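Local coordinates for single-stranded DNA-binding protein (Thermus aquaticus, PDB 2FXQ) that binds single-stranded DNA and probably recruits partner proteins to it during DNA replication, recombination and repair, at residues L30-A35 with H54-L59; L75-G80 with A101-P106. All coordinates share one frame; numbering follows the deposited sequence.

After strand 5-14 and the short strand 21-22, the chain runs through strand 28-41, turns, and comes back along strand 47-59, so interaction 1 (30-35 with 54-59) closes a beta hairpin. After helix 61-66 comes strand 75-84, which pairs with the earlier strand 5-14 and, once the chain returns, with strands 97-101 and 103-106; interaction 2 (75-80 with 101-106) closes that second loop. The two follow in series, neither enclosing nor crossing the other. They meet at Ala101, whose N lies 3.0 Å from Arg57 O, a probable hydrogen bond, and whose methyl group packs on Val56 and Leu58. Strand 5-14 also pairs with strand 28-41, so both contacts belong to the same OB-fold domain.

Interaction 1 (L30-A35 with H54-L59); sequences LDLNLA and HRVRLL
Asp31 and Arg57 meet side-on in a bidentate salt bridge: Arg57 NE reaches Asp31 OD1 at 2.8 Å and Arg57 NH2 reaches Asp31 OD2 at 2.9 Å. Each oxygen uses its syn lone pair, and the carboxylate and guanidinium planes are only 13° apart. A bend at chi3 (-78°) turns the otherwise extended arginine chain to lay NE and NH2 beside the acid. Arg55 NE, 3.9 Å from Asp31 OD2, completes the network through a long salt bridge of charges only. A leucine in place of Arg57 would probably leave the Asp31 carboxylate freer to turn, keeping, between these two strands, just its long charge contact with Arg55. Arg55, bent at chi2 and chi3, lies alongside Asn33 and gives NH1 to a lone pair of Asn33 OD1 at 2.6 Å. On the other face Leu30, Leu32, Leu34, Val56 and Leu58 supply branched apolar groups: Leu32 CD1 meets Leu58 CD1 at 4.0 Å, and Leu34 CD1 touches Val56 CG2. Paired backbone bonds at Leu30-Leu58, Leu32-Val56 and Leu34-His54 fix the register. Farther out, Ala63 and Trp66 of helix 61-66 cover Leu30 and Leu58, while strand 5-14 packs on Leu32, Leu34 and Val56. This two-faced antiparallel hairpin is part of the OB-fold barrel.

Interaction 2 (L75-G80 with A101-P106); sequences LIFVEG and AEFIDP
The chi1 of Phe103, 61°, places CG between the backbone N and the carbonyl carbon, the crowded position, which turns the ring toward the side chain of Glu79, whose CG is anti to its own carbonyl carbon (chi1 -66°) and whose chain is extended beyond it. The two side chains run alongside one another, with Phe103 CZ 3.7 Å from Glu79 CG, a methylene that gives the aromatic ring an apolar flank; the carboxylate, too, lies against the ring, its plane 43° from the ring's. Beyond it, Phe103 CE1 meets Phe77 CE2 at 4.0 Å. Asp105 OD1 approaches the edge of the Phe77 ring, 3.8 Å from Phe77 CD2, with ring and carboxylate nearly coplanar; the weakly positive ring hydrogens would suit an oxygen there. On the reverse face, Ile76, Val78, Ile104 and Pro106 mesh their aliphatic groups, Val78 CG2 lying 4.0 Å from Ile104 CG2.

The register slips at a classic beta bulge, where Glu79 O accepts from both Glu102 N, at 2.7 Å, and Phe103 N, at 3.3 Å. Gly80 follows the bulge; a beta carbon there would come within 2.9 Å of Ala101 CA, consistent with glycine at this place. Glu102, at the corner of the chain, directs OE1 to a salt bridge with Arg81.

The Phe77 and Glu79 face packs on strand 5-14 and the second subunit, whose Gln7 NE2 bonds Glu79 OE2. On the reverse face, Val78 touches Val56 of strand 47-59, Ile104 touches Leu58 of that strand, and Trp66 of helix 61-66 covers Ile104 and Pro106.

Interaction 1 (L30-A35 with H54-L59)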
ATOM      1  N   LEU A  30      18.867  13.840  -7.173  1.00 19.69           N
ATOM      2  CA  LEU A  30      18.497  14.388  -5.867  1.00 20.19           C
ATOM      3  C   LEU A  30      18.328  13.204  -4.916  1.00 23.00           C
ATOM      4  O   LEU A  30      17.418  12.414  -5.073  1.00 21.31           O
ATOM      5  CB  LEU A  30      17.201  15.190  -5.951  1.00 19.78           C
ATOM      6  CG  LEU A  30      16.880  16.027  -4.665  1.00 19.09           C
ATOM      7  CD1 LEU A  30      17.951  17.155  -4.486  1.00 19.52           C
ATOM      8  CD2 LEU A  30      15.501  16.647  -4.776  1.00 21.82           C
ATOM      9  N   ASP A  31      19.282  13.032  -4.007  1.00 21.47           N
ATOM     10  CA  ASP A  31      19.236  11.929  -3.060  1.00 23.79           C
ATOM     11  C   ASP A  31      18.611  12.395  -1.767  1.00 25.34           C
ATOM     12  O   ASP A  31      19.074  13.379  -1.208  1.00 27.03           O
ATOM     13  CB  ASP A  31      20.639  11.421  -2.793  1.00 25.14           C
ATOM     14  CG  ASP A  31      21.156  10.522  -3.884  1.00 31.73           C
ATOM     15  OD1 ASP A  31      20.372   9.832  -4.568  1.00 28.65           O
ATOM     16  OD2 ASP A  31      22.364  10.426  -4.132  1.00 31.95           O
ATOM     17  N   LEU A  32      17.563  11.708  -1.290  1.00 20.54           N
ATOM     18  CA  LEU A  32      16.918  12.056  -0.020  1.00 21.87           C
ATOM     19  C   LEU A  32      17.258  11.014   1.000  1.00 25.46           C
ATOM     20  O   LEU A  32      17.219   9.811   0.679  1.00 27.81           O
ATOM     21  CB  LEU A  32      15.401  11.979  -0.181  1.00 20.18           C
ATOM     22  CG  LEU A  32      14.717  12.687  -1.362  1.00 29.48           C
ATOM     23  CD1 LEU A  32      13.256  12.659  -1.233  1.00 30.47           C
ATOM     24  CD2 LEU A  32      15.166  14.111  -1.536  1.00 27.16           C
ATOM     25  N   ASN A  33      17.547  11.425   2.231  1.00 19.50           N
ATOM     26  CA  ASN A  33      17.738  10.451   3.267  1.00 18.72           C
ATOM     27  C   ASN A  33      16.501  10.536   4.174  1.00 20.49           C
ATOM     28  O   ASN A  33      16.244  11.595   4.793  1.00 18.10           O
ATOM     29  CB  ASN A  33      19.059  10.674   4.025  1.00 23.32           C
ATOM     30  CG  ASN A  33      20.269  10.343   3.158  1.00 36.64           C
ATOM     31  OD1 ASN A  33      20.470   9.182   2.802  1.00 47.42           O
ATOM     32  ND2 ASN A  33      21.066  11.347   2.812  1.00 48.43           N
ATOM     33  N   LEU A  34      15.696   9.474   4.152  1.00 18.39           N
ATOM     34  CA  LEU A  34      14.413   9.466   4.927  1.00 20.07           C
ATOM     35  C   LEU A  34      14.482   8.573   6.149  1.00 19.60           C
ATOM     36  O   LEU A  34      15.234   7.578   6.174  1.00 20.73           O
ATOM     37  CB  LEU A  34      13.202   9.010   4.094  1.00 22.37           C
ATOM     38  CG  LEU A  34      12.828   9.932   2.929  1.00 32.87           C
ATOM     39  CD1 LEU A  34      11.631   9.292   2.261  1.00 27.12           C
ATOM     40  CD2 LEU A  34      12.483  11.391   3.357  1.00 28.34           C
ATOM     41  N   ALA A  35      13.727   8.955   7.174  1.00 19.52           N
ATOM     42  CA  ALA A  35      13.649   8.196   8.423  1.00 19.52           C
ATOM     43  C   ALA A  35      12.224   8.059   8.891  1.00 20.07           C
ATOM     44  O   ALA A  35      11.382   8.939   8.655  1.00 22.82           O
ATOM     45  CB  ALA A  35      14.483   8.832   9.510  1.00 23.94           C
ATOM     46  N   HIS A  54      16.329   5.174   5.121  1.00 19.75           N
ATOM     47  CA  HIS A  54      16.504   4.687   3.767  1.00 22.78           C
ATOM     48  C   HIS A  54      16.805   5.798   2.826  1.00 21.15           C
ATOM     49  O   HIS A  54      16.224   6.892   2.952  1.00 21.39           O
ATOM     50  CB  HIS A  54      15.227   4.010   3.272  1.00 21.20           C
ATOM     51  CG  HIS A  54      14.843   2.819   4.089  1.00 28.95           C
ATOM     52  ND1 HIS A  54      15.714   1.772   4.302  1.00 29.70           N
ATOM     53  CD2 HIS A  54      13.690   2.495   4.712  1.00 26.67           C
ATOM     54  CE1 HIS A  54      15.114   0.849   5.028  1.00 26.17           C
ATOM     55  NE2 HIS A  54      13.902   1.285   5.333  1.00 28.06           N
ATOM     56  N   ARG A  55      17.608   5.469   1.830  1.00 22.39           N
ATOM     57  CA  ARG A  55      17.941   6.406   0.780  1.00 25.90           C
ATOM     58  C   ARG A  55      16.918   6.345  -0.333  1.00 24.25           C
ATOM     59  O   ARG A  55      16.473   5.265  -0.730  1.00 24.30           O
ATOM     60  CB  ARG A  55      19.314   6.104   0.210  1.00 32.59           C
ATOM     61  CG  ARG A  55      19.657   7.023  -0.989  1.00 45.44           C
ATOM     62  CD  ARG A  55      20.323   8.342  -0.605  1.00 52.41           C
ATOM     63  NE  ARG A  55      21.749   8.300  -0.931  1.00 63.65           N
ATOM     64  CZ  ARG A  55      22.731   8.612  -0.099  1.00 68.23           C
ATOM     65  NH1 ARG A  55      22.477   8.999   1.141  1.00 66.85           N
ATOM     66  NH2 ARG A  55      23.990   8.536  -0.511  1.00 76.75           N
ATOM     67  N   VAL A  56      16.501   7.506  -0.799  1.00 20.30           N
ATOM     68  CA  VAL A  56      15.583   7.585  -1.925  1.00 17.23           C
ATOM     69  C   VAL A  56      16.273   8.452  -2.980  1.00 18.73           C
ATOM     70  O   VAL A  56      16.603   9.634  -2.706  1.00 23.79           O
ATOM     71  CB  VAL A  56      14.237   8.212  -1.514  1.00 16.37           C
ATOM     72  CG1 VAL A  56      13.297   8.439  -2.746  1.00 20.38           C
ATOM     73  CG2 VAL A  56      13.505   7.258  -0.522  1.00 17.06           C
ATOM     74  N   ARG A  57      16.382   7.914  -4.183  1.00 15.92           N
ATOM     75  CA  ARG A  57      17.001   8.687  -5.261  1.00 15.94           C
ATOM     76  C   ARG A  57      15.969   9.156  -6.294  1.00 18.85           C
ATOM     77  O   ARG A  57      15.227   8.317  -6.849  1.00 20.64           O
ATOM     78  CB  ARG A  57      18.009   7.793  -5.975  1.00 17.29           C
ATOM     79  CG  ARG A  57      18.659   8.472  -7.192  1.00 17.63           C
ATOM     80  CD  ARG A  57      19.948   7.758  -7.591  1.00 30.32           C
ATOM     81  NE  ARG A  57      21.015   8.172  -6.665  1.00 25.42           N
ATOM     82  CZ  ARG A  57      22.301   7.857  -6.830  1.00 37.51           C
ATOM     83  NH1 ARG A  57      22.672   7.082  -7.835  1.00 34.46           N
ATOM     84  NH2 ARG A  57      23.209   8.304  -5.996  1.00 33.21           N
ATOM     85  N   LEU A  58      15.965  10.476  -6.560  1.00 17.66           N
ATOM     86  CA  LEU A  58      15.279  11.036  -7.728  1.00 14.90           C
ATOM     87  C   LEU A  58      16.258  11.307  -8.790  1.00 15.36           C
ATOM     88  O   LEU A  58      17.361  11.887  -8.540  1.00 16.55           O
ATOM     89  CB  LEU A  58      14.589  12.378  -7.364  1.00 17.83           C
ATOM     90  CG  LEU A  58      13.380  12.337  -6.397  1.00 21.41           C
ATOM     91  CD1 LEU A  58      13.636  11.577  -5.092  1.00 26.44           C
ATOM     92  CD2 LEU A  58      12.935  13.782  -6.084  1.00 22.05           C
ATOM     93  N   LEU A  59      15.885  10.914  -9.988  1.00 13.99           N
ATOM     94  CA  LEU A  59      16.754  11.209 -11.148  1.00 20.95           C
ATOM     95  C   LEU A  59      16.035  11.968 -12.210  1.00 23.10           C
ATOM     96  O   LEU A  59      14.873  11.674 -12.459  1.00 29.13           O
ATOM     97  CB  LEU A  59      17.165   9.896 -11.794  1.00 23.77           C
ATOM     98  CG  LEU A  59      18.313   9.049 -11.282  1.00 29.84           C
ATOM     99  CD1 LEU A  59      18.571   7.919 -12.329  1.00 32.13           C
ATOM    100  CD2 LEU A  59      19.591   9.857 -11.147  1.00 37.77           C
TER

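Interaction 2 (L75-G80 with A101-P106)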
ATOM      1  N   LEU A  75       8.468  16.095   5.985  1.00 18.45           N
ATOM      2  CA  LEU A  75       7.828  14.816   5.628  1.00 19.12           C
ATOM      3  C   LEU A  75       7.656  14.736   4.113  1.00 18.46           C
ATOM      4  O   LEU A  75       7.225  15.717   3.464  1.00 17.94           O
ATOM      5  CB  LEU A  75       6.442  14.784   6.274  1.00 20.54           C
ATOM      6  CG  LEU A  75       5.812  13.564   6.888  1.00 29.61           C
ATOM      7  CD1 LEU A  75       6.753  12.937   7.932  1.00 25.34           C
ATOM      8  CD2 LEU A  75       4.441  14.007   7.537  1.00 25.43           C
ATOM      9  N   ILE A  76       7.920  13.542   3.570  1.00 17.46           N
ATOM     10  CA  ILE A  76       7.878  13.315   2.132  1.00 14.74           C
ATOM     11  C   ILE A  76       7.130  11.995   1.898  1.00 17.99           C
ATOM     12  O   ILE A  76       7.403  10.978   2.538  1.00 17.58           O
ATOM     13  CB  ILE A  76       9.312  13.204   1.519  1.00 16.24           C
ATOM     14  CG1 ILE A  76      10.253  14.365   1.920  1.00 17.95           C
ATOM     15  CG2 ILE A  76       9.255  13.023   0.032  1.00 16.32           C
ATOM     16  CD1 ILE A  76       9.892  15.770   1.318  1.00 20.82           C
ATOM     17  N   PHE A  77       6.222  12.021   0.940  1.00 15.83           N
ATOM     18  CA  PHE A  77       5.581  10.802   0.461  1.00 14.73           C
ATOM     19  C   PHE A  77       6.287  10.370  -0.829  1.00 15.19           C
ATOM     20  O   PHE A  77       6.576  11.178  -1.703  1.00 16.15           O
ATOM     21  CB  PHE A  77       4.069  11.119   0.178  1.00 13.99           C
ATOM     22  CG  PHE A  77       3.341  10.012  -0.528  1.00 16.33           C
ATOM     23  CD1 PHE A  77       3.152   8.840   0.104  1.00 18.96           C
ATOM     24  CD2 PHE A  77       2.855  10.168  -1.815  1.00 23.53           C
ATOM     25  CE1 PHE A  77       2.448   7.758  -0.528  1.00 20.62           C
ATOM     26  CE2 PHE A  77       2.131   9.123  -2.472  1.00 21.76           C
ATOM     27  CZ  PHE A  77       1.920   7.931  -1.808  1.00 17.55           C
ATOM     28  N   VAL A  78       6.631   9.085  -0.935  1.00 15.44           N
ATOM     29  CA  VAL A  78       7.402   8.576  -2.067  1.00 14.06           C
ATOM     30  C   VAL A  78       6.674   7.363  -2.620  1.00 17.69           C
ATOM     31  O   VAL A  78       6.198   6.542  -1.843  1.00 15.64           O
ATOM     32  CB  VAL A  78       8.793   8.034  -1.515  1.00 16.71           C
ATOM     33  CG1 VAL A  78       9.596   7.450  -2.649  1.00 16.11           C
ATOM     34  CG2 VAL A  78       9.531   9.155  -0.783  1.00 24.75           C
ATOM     35  N   GLU A  79       6.569   7.256  -3.934  1.00 13.26           N
ATOM     36  CA  GLU A  79       6.320   5.961  -4.549  1.00 16.19           C
ATOM     37  C   GLU A  79       7.457   5.629  -5.501  1.00 18.57           C
ATOM     38  O   GLU A  79       7.967   6.493  -6.227  1.00 19.47           O
ATOM     39  CB  GLU A  79       4.981   5.953  -5.340  1.00 17.25           C
ATOM     40  CG  GLU A  79       3.760   6.124  -4.424  1.00 18.33           C
ATOM     41  CD  GLU A  79       2.421   5.814  -5.106  1.00 23.31           C
ATOM     42  OE1 GLU A  79       1.356   5.835  -4.402  1.00 19.84           O
ATOM     43  OE2 GLU A  79       2.456   5.441  -6.295  1.00 20.36           O
ATOM     44  N   GLY A  80       7.880   4.375  -5.492  1.00 17.56           N
ATOM     45  CA  GLY A  80       8.998   4.039  -6.356  1.00 19.92           C
ATOM     46  C   GLY A  80       9.189   2.549  -6.413  1.00 21.95           C
ATOM     47  O   GLY A  80       8.220   1.784  -6.265  1.00 17.78           O
ATOM     48  N   ALA A 101      12.762   6.694  -6.722  1.00 17.10           N
ATOM     49  CA  ALA A 101      11.438   7.283  -6.706  1.00 19.07           C
ATOM     50  C   ALA A 101      10.943   7.427  -8.144  1.00 22.15           C
ATOM     51  O   ALA A 101      11.659   7.901  -9.053  1.00 20.54           O
ATOM     52  CB  ALA A 101      11.425   8.642  -6.011  1.00 17.64           C
ATOM     53  N   GLU A 102       9.675   7.063  -8.296  1.00 20.11           N
ATOM     54  CA  GLU A 102       8.876   7.328  -9.482  1.00 22.84           C
ATOM     55  C   GLU A 102       8.416   8.781  -9.343  1.00 24.54           C
ATOM     56  O   GLU A 102       8.535   9.587 -10.294  1.00 23.43           O
ATOM     57  CB  GLU A 102       7.701   6.326  -9.569  1.00 22.35           C
ATOM     58  CG  GLU A 102       7.854   5.242 -10.659  1.00 51.45           C
ATOM     59  CD  GLU A 102       8.849   4.086 -10.340  1.00 61.09           C
ATOM     60  OE1 GLU A 102      10.078   4.256 -10.617  1.00 62.41           O
ATOM     61  OE2 GLU A 102       8.426   2.985  -9.836  1.00 49.37           O
ATOM     62  N   PHE A 103       7.972   9.169  -8.151  1.00 21.11           N
ATOM     63  CA  PHE A 103       7.682  10.608  -7.891  1.00 23.63           C
ATOM     64  C   PHE A 103       7.653  10.764  -6.394  1.00 23.24           C
ATOM     65  O   PHE A 103       7.582   9.763  -5.649  1.00 18.95           O
ATOM     66  CB  PHE A 103       6.301  11.059  -8.431  1.00 26.00           C
ATOM     67  CG  PHE A 103       5.128  10.320  -7.804  1.00 25.48           C
ATOM     68  CD1 PHE A 103       4.501  10.819  -6.669  1.00 28.82           C
ATOM     69  CD2 PHE A 103       4.665   9.146  -8.360  1.00 28.46           C
ATOM     70  CE1 PHE A 103       3.499  10.130  -6.073  1.00 24.27           C
ATOM     71  CE2 PHE A 103       3.586   8.479  -7.817  1.00 31.59           C
ATOM     72  CZ  PHE A 103       3.023   8.948  -6.667  1.00 24.50           C
ATOM     73  N   ILE A 104       7.716  12.013  -5.951  1.00 20.46           N
ATOM     74  CA  ILE A 104       7.494  12.310  -4.539  1.00 19.36           C
ATOM     75  C   ILE A 104       6.452  13.422  -4.418  1.00 21.45           C
ATOM     76  O   ILE A 104       6.190  14.140  -5.395  1.00 22.17           O
ATOM     77  CB  ILE A 104       8.823  12.745  -3.811  1.00 20.28           C
ATOM     78  CG1 ILE A 104       9.330  14.113  -4.365  1.00 21.16           C
ATOM     79  CG2 ILE A 104       9.894  11.630  -3.909  1.00 25.28           C
ATOM     80  CD1 ILE A 104      10.336  14.730  -3.478  1.00 18.45           C
ATOM     81  N   ASP A 105       5.872  13.553  -3.219  1.00 19.99           N
ATOM     82  CA  ASP A 105       5.001  14.704  -2.898  1.00 20.64           C
ATOM     83  C   ASP A 105       5.406  15.118  -1.510  1.00 21.58           C
ATOM     84  O   ASP A 105       5.136  14.414  -0.528  1.00 17.47           O
ATOM     85  CB  ASP A 105       3.529  14.261  -2.889  1.00 25.54           C
ATOM     86  CG  ASP A 105       2.974  14.002  -4.279  1.00 35.18           C
ATOM     87  OD1 ASP A 105       2.545  12.855  -4.547  1.00 36.02           O
ATOM     88  OD2 ASP A 105       2.883  14.890  -5.155  1.00 37.24           O
ATOM     89  N   PRO A 106       6.135  16.219  -1.382  1.00 20.11           N
ATOM     90  CA  PRO A 106       6.461  16.768  -0.085  1.00 17.33           C
ATOM     91  C   PRO A 106       5.191  17.146   0.666  1.00 17.75           C
ATOM     92  O   PRO A 106       4.210  17.573   0.034  1.00 19.30           O
ATOM     93  CB  PRO A 106       7.259  18.047  -0.473  1.00 22.19           C
ATOM     94  CG  PRO A 106       7.734  17.788  -1.822  1.00 23.73           C
ATOM     95  CD  PRO A 106       6.701  17.018  -2.504  1.00 25.90           C
TER